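Local structure of CrmK (Actinoalloteichus sp. WH1-2216-6, 5I1V) at residues H153-V158 and V169-E174. The protein is a flavoenzyme oxidase with covalently bound FAD that takes part in recycling a shunt product during caerulomycin biosynthesis. Residues are numbered along the deposited sequence; the frame is centred on the assembly and turned at random.
Sequences HAVEVV and VVATRE
Val155 and Ala171 form an antiparallel hydrogen-bonded pair, each backbone N giving a bond to the other's O, that from Ala171 N to Val155 O being 2.8 Å long. Their side chains project from the same face of the sheet, shared by Val157 and Val169. Here Val155 CG1, placed between the backbone N and the carbonyl carbon (chi1 66°), reaches the lone methyl of Ala171, CB, at 4.2 Å. Val157 and Val169 repeat the two-bond pairing, their beta-branched side chains suiting an extended strand, and Val169 CG2 approaches Val157 O to 3.6 Å. The segments belong to a beta hairpin, strands 152-160 and 166-172, at one margin of a five-stranded antiparallel sheet in the FAD-binding part of the enzyme. Helix 180-185 packs on Ala171, whose small side chain fits between Val155 and the helix residues Leu182 and Trp183, while along strand 196-202 Val155 touches the FAD-binding Ile197 and a classic beta bulge sets His153 and Ala154 together opposite Trp201. On the other face, Glu156 puts CG anti to its backbone N (chi1 -177°) and extends past Val170, whose CG2 lies 4.0 Å from Glu156 CG. The Glu156 methylenes pack on this methyl, while OE1 goes on to a salt bridge with Arg199 and hydrogen bonds with Thr198 and Thr40. Beside them the small Ala154 CB meets Thr172 CG2 at 3.9 Å; the threonine hydroxyl is hydrogen-bonded with Asp177. Where the strand ends, Arg173 N bonds to His153 O at 3.1 Å. Arg173 CG, between its backbone N and carbonyl carbon (chi1 65°), lays the flexible aliphatic part of the side chain alongside His153, CD lying 3.9 Å from His153 CA.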
loop_
_atom_site.group_PDB
_atom_site.type_symbol
_atom_site.label_atom_id
_atom_site.label_comp_id
_atom_site.label_asym_id
_atom_site.label_seq_id
_atom_site.Cartn_x
_atom_site.Cartn_y
_atom_site.Cartn_z
ATOM N N HIS A 153 0.665 3.187 26.976
ATOM C CA HIS A 153 0.791 2.529 28.307
ATOM C C HIS A 153 2.241 2.544 28.774
ATOM O O HIS A 153 2.509 2.801 29.945
ATOM C CB HIS A 153 0.195 1.137 28.181
ATOM C CG HIS A 153 0.388 0.263 29.381
ATOM N ND1 HIS A 153 -0.401 0.362 30.512
ATOM C CD2 HIS A 153 1.242 -0.758 29.604
ATOM C CE1 HIS A 153 -0.050 -0.584 31.375
ATOM N NE2 HIS A 153 0.969 -1.253 30.863
ATOM N N ALA A 154 3.174 2.246 27.860
ATOM C CA ALA A 154 4.586 2.157 28.173
ATOM C C ALA A 154 5.400 2.261 26.878
ATOM O O ALA A 154 4.884 2.014 25.786
ATOM C CB ALA A 154 4.922 0.824 28.841
ATOM N N VAL A 155 6.690 2.573 27.023
ATOM C CA VAL A 155 7.650 2.670 25.906
ATOM C C VAL A 155 9.005 2.153 26.346
ATOM O O VAL A 155 9.401 2.414 27.469
ATOM C CB VAL A 155 7.679 4.153 25.410
ATOM C CG1 VAL A 155 8.235 5.139 26.449
ATOM C CG2 VAL A 155 8.391 4.256 24.091
ATOM N N GLU A 156 9.697 1.412 25.485
ATOM C CA GLU A 156 11.013 0.896 25.700
ATOM C C GLU A 156 11.952 1.723 24.869
ATOM O O GLU A 156 11.740 1.892 23.672
ATOM C CB GLU A 156 11.097 -0.581 25.302
ATOM C CG GLU A 156 12.437 -1.180 25.577
ATOM C CD GLU A 156 12.531 -2.618 25.092
ATOM O OE1 GLU A 156 12.727 -2.858 23.881
ATOM O OE2 GLU A 156 12.415 -3.514 25.948
ATOM N N VAL A 157 12.947 2.319 25.511
ATOM C CA VAL A 157 13.879 3.224 24.868
ATOM C C VAL A 157 15.313 2.867 25.206
ATOM O O VAL A 157 15.635 2.612 26.380
ATOM C CB VAL A 157 13.666 4.644 25.377
ATOM C CG1 VAL A 157 14.281 5.668 24.466
ATOM C CG2 VAL A 157 12.178 4.940 25.514
ATOM N N VAL A 158 16.165 2.865 24.187
ATOM C CA VAL A 158 17.579 2.718 24.362
ATOM C C VAL A 158 18.156 4.098 24.561
ATOM O O VAL A 158 18.028 4.967 23.698
ATOM C CB VAL A 158 18.192 2.035 23.122
ATOM C CG1 VAL A 158 19.699 1.977 23.207
ATOM C CG2 VAL A 158 17.647 0.621 22.997
ATOM N N VAL A 169 15.560 1.084 28.875
ATOM C CA VAL A 169 14.628 1.333 29.944
ATOM C C VAL A 169 13.214 1.196 29.419
ATOM O O VAL A 169 12.928 1.545 28.284
ATOM C CB VAL A 169 14.871 2.702 30.617
ATOM C CG1 VAL A 169 16.291 2.796 31.150
ATOM C CG2 VAL A 169 14.663 3.852 29.667
ATOM N N VAL A 170 12.326 0.754 30.274
ATOM C CA VAL A 170 10.905 0.781 29.975
ATOM C C VAL A 170 10.298 1.847 30.867
ATOM O O VAL A 170 10.458 1.840 32.098
ATOM C CB VAL A 170 10.249 -0.571 30.240
ATOM C CG1 VAL A 170 8.730 -0.467 30.184
ATOM C CG2 VAL A 170 10.759 -1.604 29.225
ATOM N N ALA A 171 9.648 2.803 30.241
ATOM C CA ALA A 171 9.028 3.884 30.982
ATOM C C ALA A 171 7.505 3.746 30.826
ATOM O O ALA A 171 7.000 3.586 29.716
ATOM C CB ALA A 171 9.486 5.219 30.438
ATOM N N THR A 172 6.771 3.869 31.925
ATOM C CA THR A 172 5.310 3.654 31.898
ATOM C C THR A 172 4.559 4.884 32.411
ATOM O O THR A 172 5.131 5.801 32.987
ATOM C CB THR A 172 4.889 2.420 32.741
ATOM O OG1 THR A 172 4.798 2.807 34.097
ATOM C CG2 THR A 172 5.841 1.225 32.635
ATOM N N ARG A 173 3.257 4.903 32.150
ATOM C CA ARG A 173 2.366 5.995 32.563
ATOM C C ARG A 173 1.960 5.992 34.043
ATOM O O ARG A 173 1.378 6.971 34.500
ATOM C CB ARG A 173 1.091 5.989 31.717
ATOM C CG ARG A 173 0.219 4.767 31.907
ATOM C CD ARG A 173 -0.958 4.780 30.950
ATOM N NE ARG A 173 -1.542 6.091 30.934
ATOM C CZ ARG A 173 -2.187 6.631 29.908
ATOM N NH1 ARG A 173 -2.369 5.981 28.735
ATOM N NH2 ARG A 173 -2.677 7.855 30.081
ATOM N N GLU A 174 2.297 4.937 34.780
ATOM C CA GLU A 174 1.870 4.798 36.194
ATOM C C GLU A 174 2.404 5.902 37.046
ATOM O O GLU A 174 3.585 6.229 36.967
ATOM C CB GLU A 174 2.318 3.476 36.766
ATOM C CG GLU A 174 1.648 2.269 36.138
ATOM C CD GLU A 174 2.517 1.019 36.227
ATOM O OE1 GLU A 174 3.774 1.127 36.208
ATOM O OE2 GLU A 174 1.947 -0.095 36.282
#